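PDB 3LX3: 6-pyruvoyl tetrahydrobiopterin synthase, which belongs to the 6-pyruvoyl tetrahydropterin synthase family, assembles from six subunits, and binds zinc and a pteridine ligand in this crystal form. Local coordinates for residues A[67-71]-A[72-76]; A[152-156]-A[157-161]. One frame throughout, in Å; residues are numbered along the deposited sequence. Where two conformers were deposited one is given.

How the interactions relate
Interaction 1 comes first along the chain. It covers the loop after strand 48-61 and the first turn of helix 71-85. Interaction 2 follows in sequence, where helix 151-156 ends and the chain turns toward strand 161-167. Both lie on the same side of the chain's centre, with their own centres about 12 Å apart. Strand 48-61 serves both, since Leu58 packs on Ile69, Leu74 and Val159. The two contacts also touch directly. The Phe153 side chain meets Ile69 and Ile73, and Arg157 NE is probably hydrogen-bonded to Val68 O. The end of helix 151-156 and the loop after it thus back the 67-71 segment, which holds the pteridine ligand.

Interaction 1: residues A[67-71]-A[72-76]; sequences YVIDF and SILKE. With XTN (2-amino-1,5-dihydropteridine-4,6-dione), chain C.
Asp70 is the N-cap of helix 71-85, in the wall of the pteridine site. Asp70 OD1 accepts from Ser72 N at 2.9 Å. The donor comes from above the carboxylate plane, 55° out of it. With CG anti to the backbone N (chi1 -171°), OD1 comes within reach of the Ser72 amide. A water donates to Asp70 OD2; in one of the two conformers of Ser72 it also bonds to Ser72 OG. Two weak bonds, from Ile73 N and Leu74 N, converge on Asp70 O. The regular helical bond follows, Lys75 N to Phe71 O at 2.9 Å. Ile69 CD1 meets Leu74 CD2 at 4.0 Å, and Asp70 CB lies against Ile73 CD1.

The ligand, 2-amino-1,5-dihydropteridine-4,6-dione, lies between two rings. Its N1 sits over the centre of the Tyr67 ring, 3.4 Å above the plane. Its N2 lies over one face of Phe71, displaced toward the rim. N2 also donates to Ile69 O at 2.8 Å, nearly straight at 166°. Asp70 OD1 is 2.8 Å from ligand N8, so the capping oxygen also faces the ligand.

Thr134 and Glu135 of the second subunit add hydrogen bonds to the ligand. Lys75 NZ reaches Ser171 and Gln172 of that subunit. This is an N-capped helix start at an intersubunit pteridine pocket.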
loop_
_atom_site.group_PDB
_atom_site.type_symbol
_atom_site.label_atom_id
_atom_site.label_comp_id
_atom_site.label_asym_id
_atom_site.label_seq_id
_atom_site.Cartn_x
_atom_site.Cartn_y
_atom_site.Cartn_z
ATOM N N TYR A 67 15.613 -8.085 -22.391
ATOM C CA TYR A 67 15.379 -8.545 -21.041
ATOM C C TYR A 67 16.626 -9.106 -20.391
ATOM O O TYR A 67 17.472 -9.672 -21.098
ATOM C CB TYR A 67 14.385 -9.715 -21.041
ATOM C CG TYR A 67 12.976 -9.474 -21.581
ATOM C CD1 TYR A 67 12.417 -8.216 -21.720
ATOM C CD2 TYR A 67 12.231 -10.568 -21.995
ATOM C CE1 TYR A 67 11.128 -8.068 -22.201
ATOM C CE2 TYR A 67 10.942 -10.425 -22.464
ATOM C CZ TYR A 67 10.399 -9.187 -22.553
ATOM O OH TYR A 67 9.112 -9.076 -23.015
ATOM N N VAL A 68 16.725 -9.004 -19.059
ATOM C CA VAL A 68 17.665 -9.881 -18.350
ATOM C C VAL A 68 17.148 -11.317 -18.516
ATOM O O VAL A 68 17.854 -12.206 -19.025
ATOM C CB VAL A 68 17.877 -9.525 -16.893
ATOM C CG1 VAL A 68 18.860 -10.568 -16.267
ATOM C CG2 VAL A 68 18.473 -8.101 -16.797
ATOM N N ILE A 69 15.907 -11.506 -18.101
ATOM C CA ILE A 69 15.171 -12.782 -18.187
ATOM C C ILE A 69 13.690 -12.354 -18.141
ATOM O O ILE A 69 13.326 -11.355 -17.492
ATOM C CB ILE A 69 15.609 -13.770 -17.095
ATOM C CG1 ILE A 69 14.830 -15.079 -17.176
ATOM C CG2 ILE A 69 15.457 -13.143 -15.732
ATOM C CD1 ILE A 69 15.414 -16.142 -16.240
ATOM N N ASP A 70 12.844 -13.033 -18.894
ATOM C CA ASP A 70 11.439 -12.700 -18.994
ATOM C C ASP A 70 10.743 -12.757 -17.626
ATOM O O ASP A 70 10.697 -13.805 -16.967
ATOM C CB ASP A 70 10.788 -13.704 -19.964
ATOM C CG ASP A 70 9.364 -13.347 -20.332
ATOM O OD1 ASP A 70 8.714 -12.510 -19.703
ATOM O OD2 ASP A 70 8.891 -13.956 -21.316
ATOM N N PHE A 71 10.165 -11.633 -17.195
ATOM C CA PHE A 71 9.364 -11.598 -15.964
ATOM C C PHE A 71 8.325 -12.719 -15.908
ATOM O O PHE A 71 8.011 -13.236 -14.819
ATOM C CB PHE A 71 8.585 -10.280 -15.811
ATOM C CG PHE A 71 9.401 -9.057 -15.401
ATOM C CD1 PHE A 71 10.158 -9.012 -14.236
ATOM C CD2 PHE A 71 9.289 -7.895 -16.144
ATOM C CE1 PHE A 71 10.841 -7.833 -13.878
ATOM C CE2 PHE A 71 9.977 -6.729 -15.760
ATOM C CZ PHE A 71 10.737 -6.732 -14.639
ATOM N N SER A 72 7.722 -13.079 -17.051
ATOM C CA SER A 72 6.631 -14.082 -17.012
ATOM C C SER A 72 7.114 -15.460 -16.526
ATOM O O SER A 72 6.388 -16.176 -15.849
ATOM C CB SER A 72 5.995 -14.220 -18.393
ATOM O OG SER A 72 5.480 -12.972 -18.836
ATOM N N ILE A 73 8.353 -15.819 -16.867
ATOM C CA ILE A 73 8.957 -17.066 -16.406
ATOM C C ILE A 73 9.156 -16.996 -14.904
ATOM O O ILE A 73 8.841 -17.943 -14.169
ATOM C CB ILE A 73 10.340 -17.321 -17.111
ATOM C CG1 ILE A 73 10.144 -17.437 -18.617
ATOM C CG2 ILE A 73 11.007 -18.575 -16.556
ATOM C CD1 ILE A 73 11.477 -17.463 -19.410
ATOM N N LEU A 74 9.681 -15.866 -14.427
ATOM C CA LEU A 74 9.901 -15.673 -12.988
ATOM C C LEU A 74 8.599 -15.805 -12.223
ATOM O O LEU A 74 8.527 -16.510 -11.212
ATOM C CB LEU A 74 10.533 -14.310 -12.671
ATOM C CG LEU A 74 11.826 -14.018 -13.428
ATOM C CD1 LEU A 74 12.443 -12.700 -12.932
ATOM C CD2 LEU A 74 12.841 -15.195 -13.322
ATOM N N LYS A 75 7.556 -15.155 -12.717
ATOM C CA LYS A 75 6.289 -15.182 -12.038
ATOM C C LYS A 75 5.708 -16.593 -12.002
ATOM O O LYS A 75 5.158 -17.011 -10.981
ATOM C CB LYS A 75 5.317 -14.223 -12.687
ATOM C CG LYS A 75 5.655 -12.736 -12.457
ATOM C CD LYS A 75 4.578 -11.834 -13.058
ATOM C CE LYS A 75 4.564 -10.446 -12.423
ATOM N NZ LYS A 75 3.599 -9.498 -13.130
ATOM N N GLU A 76 5.804 -17.288 -13.133
ATOM C CA GLU A 76 5.254 -18.650 -13.252
ATOM C C GLU A 76 5.894 -19.557 -12.217
ATOM O O GLU A 76 5.197 -20.280 -11.504
ATOM C CB GLU A 76 5.481 -19.202 -14.658
ATOM C CG GLU A 76 5.022 -20.631 -14.853
ATOM C CD GLU A 76 5.346 -21.139 -16.237
ATOM O OE1 GLU A 76 5.158 -20.369 -17.205
ATOM O OE2 GLU A 76 5.797 -22.300 -16.350
HETATM N N1 XTN C . 10.317 -9.255 -18.925
HETATM C C2 XTN C . 11.282 -8.354 -18.650
HETATM N N2 XTN C . 12.459 -8.744 -18.128
HETATM N N3 XTN C . 11.096 -6.982 -18.962
HETATM C C4 XTN C . 9.939 -6.521 -19.463
HETATM O O4 XTN C . 9.821 -5.291 -19.679
HETATM N N5 XTN C . 7.735 -7.100 -20.219
HETATM C C6 XTN C . 6.782 -8.044 -20.481
HETATM O O6 XTN C . 5.699 -7.696 -20.957
HETATM C C7 XTN C . 7.053 -9.422 -20.219
HETATM N N8 XTN C . 8.240 -9.751 -19.704
HETATM C C4A XTN C . 8.942 -7.472 -19.698
HETATM C C8A XTN C . 9.160 -8.822 -19.431
HETATM O O HOH W 1 6.495 -13.029 -21.718
#

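Interaction 2: residues A[152-156]-A[157-161]; sequences PFLKT and RSVNY
One face of the Phe153 ring carries the aliphatic part of Arg157. Arg157 CG stands 4.2 Å from the ring centroid and 22° off the normal, a CH-pi contact displaced toward the rim. Both side chains leave the backbone in a similar direction and keep alongside each other. The ring and guanidinium planes are 44° apart, so the groups do not stack flat. Phe153 CG is anti to the backbone N (chi1 177°), which lays the ring alongside the next turn. The arginine's methylene chain folds twice on its way past the ring. Its guanidinium end then turns to other partners: NE bonds to Val68 O, and NH2 forms a salt bridge with Asp65.

Phe153 O takes two donors. Thr156 OG1 lies in the carbonyl plane on a lone pair at 2.7 Å. Arg157 N comes from 3.2 Å, tilted from that plane. The hydroxyl thus ties the last helical residue back to the preceding turn. Leu154 O accepts from Val159 N at 3.1 Å and, weakly, from Arg157 N. Ser158 N donates to Lys155 O at 3.0 Å, from above the carbonyl plane. Ser158 has positive phi, which turns the chain out of the helix.

An apolar pair packs across the turn: Leu154 CD2 meets Val159 CG1 at 4.1 Å. A water links Lys155 NZ to Val159 O. Lys155 NZ has its main partner in the C-terminal carboxylate of Ile180, a salt bridge. Ser158 OG bonds to Arg157 O and to Asn61 N. The bonds from Val159 N to Leu154 O and from Ser158 N to Lys155 O, with the positive phi of Ser158, make a Schellman motif. It ends helix 151-156 and leads into strand 161-167.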
loop_
_atom_site.group_PDB
_atom_site.type_symbol
_atom_site.label_atom_id
_atom_site.label_comp_id
_atom_site.label_asym_id
_atom_site.label_seq_id
_atom_site.Cartn_x
_atom_site.Cartn_y
_atom_site.Cartn_z
ATOM N N PRO A 152 21.154 -23.982 -15.130
ATOM C CA PRO A 152 21.756 -23.720 -16.439
ATOM C C PRO A 152 21.019 -22.688 -17.273
ATOM O O PRO A 152 21.649 -21.901 -17.958
ATOM C CB PRO A 152 21.723 -25.094 -17.141
ATOM C CG PRO A 152 21.761 -26.058 -16.055
ATOM C CD PRO A 152 21.080 -25.428 -14.843
ATOM N N PHE A 153 19.690 -22.681 -17.202
ATOM C CA PHE A 153 18.920 -21.663 -17.910
ATOM C C PHE A 153 19.230 -20.278 -17.368
ATOM O O PHE A 153 19.422 -19.332 -18.150
ATOM C CB PHE A 153 17.413 -21.923 -17.841
ATOM C CG PHE A 153 16.585 -20.847 -18.509
ATOM C CD1 PHE A 153 16.718 -20.588 -19.865
ATOM C CD2 PHE A 153 15.694 -20.086 -17.772
ATOM C CE1 PHE A 153 15.963 -19.596 -20.481
ATOM C CE2 PHE A 153 14.956 -19.098 -18.364
ATOM C CZ PHE A 153 15.093 -18.843 -19.720
ATOM N N LEU A 154 19.302 -20.144 -16.039
ATOM C CA LEU A 154 19.657 -18.846 -15.449
ATOM C C LEU A 154 21.022 -18.385 -15.985
ATOM O O LEU A 154 21.207 -17.205 -16.331
ATOM C CB LEU A 154 19.648 -18.905 -13.914
ATOM C CG LEU A 154 18.256 -18.981 -13.266
ATOM C CD1 LEU A 154 18.295 -19.541 -11.849
ATOM C CD2 LEU A 154 17.646 -17.614 -13.229
ATOM N N LYS A 155 21.963 -19.291 -16.060
ATOM C CA LYS A 155 23.272 -18.918 -16.563
ATOM C C LYS A 155 23.282 -18.548 -18.056
ATOM O O LYS A 155 24.028 -17.643 -18.463
ATOM C CB LYS A 155 24.307 -19.972 -16.189
ATOM C CG LYS A 155 24.488 -20.027 -14.659
ATOM C CD LYS A 155 25.710 -20.792 -14.184
ATOM C CE LYS A 155 27.013 -20.051 -14.474
ATOM N NZ LYS A 155 27.197 -18.757 -13.766
ATOM N N THR A 156 22.438 -19.189 -18.869
ATOM C CA THR A 156 22.298 -18.778 -20.280
ATOM C C THR A 156 21.835 -17.328 -20.408
ATOM O O THR A 156 22.127 -16.643 -21.397
ATOM C CB THR A 156 21.336 -19.695 -21.134
ATOM O OG1 THR A 156 19.949 -19.507 -20.780
ATOM C CG2 THR A 156 21.733 -21.150 -21.057
ATOM N N ARG A 157 21.053 -16.876 -19.430
ATOM C CA ARG A 157 20.533 -15.495 -19.415
ATOM C C ARG A 157 21.469 -14.474 -18.753
ATOM O O ARG A 157 21.173 -13.304 -18.699
ATOM C CB ARG A 157 19.171 -15.452 -18.713
ATOM C CG ARG A 157 18.077 -16.258 -19.435
ATOM C CD ARG A 157 17.786 -15.757 -20.858
ATOM N NE ARG A 157 17.483 -14.339 -20.907
ATOM C CZ ARG A 157 16.996 -13.714 -21.990
ATOM N NH1 ARG A 157 16.702 -14.391 -23.109
ATOM N NH2 ARG A 157 16.773 -12.430 -21.959
ATOM N N SER A 158 22.611 -14.963 -18.259
ATOM C CA SER A 158 23.647 -14.160 -17.582
ATOM C C SER A 158 23.349 -13.844 -16.121
ATOM O O SER A 158 24.040 -13.035 -15.504
ATOM C CB SER A 158 24.022 -12.885 -18.328
ATOM O OG SER A 158 23.154 -11.827 -18.106
ATOM N N VAL A 159 22.319 -14.465 -15.554
ATOM C CA VAL A 159 21.948 -14.194 -14.176
ATOM C C VAL A 159 23.070 -14.675 -13.261
ATOM O O VAL A 159 23.536 -15.794 -13.407
ATOM C CB VAL A 159 20.616 -14.861 -13.809
ATOM C CG1 VAL A 159 20.291 -14.674 -12.302
ATOM C CG2 VAL A 159 19.495 -14.232 -14.637
ATOM N N ASN A 160 23.523 -13.801 -12.363
ATOM C CA ASN A 160 24.561 -14.172 -11.397
ATOM C C ASN A 160 24.221 -13.983 -9.914
ATOM O O ASN A 160 25.074 -14.149 -9.038
ATOM C CB ASN A 160 25.893 -13.523 -11.715
ATOM C CG ASN A 160 25.920 -12.044 -11.473
ATOM O OD1 ASN A 160 24.967 -11.438 -11.050
ATOM N ND2 ASN A 160 27.091 -11.463 -11.687
ATOM N N TYR A 161 22.954 -13.664 -9.649
ATOM C CA TYR A 161 22.514 -13.389 -8.289
ATOM C C TYR A 161 21.026 -13.630 -8.187
ATOM O O TYR A 161 20.256 -13.153 -9.028
ATOM C CB TYR A 161 22.803 -11.934 -7.965
ATOM C CG TYR A 161 22.422 -11.481 -6.578
ATOM C CD1 TYR A 161 23.286 -11.678 -5.499
ATOM C CD2 TYR A 161 21.234 -10.829 -6.352
ATOM C CE1 TYR A 161 22.922 -11.231 -4.208
ATOM C CE2 TYR A 161 20.867 -10.386 -5.067
ATOM C CZ TYR A 161 21.732 -10.581 -4.024
ATOM O OH TYR A 161 21.418 -10.190 -2.745
HETATM O O HOH W 2 25.868 -16.371 -14.680
#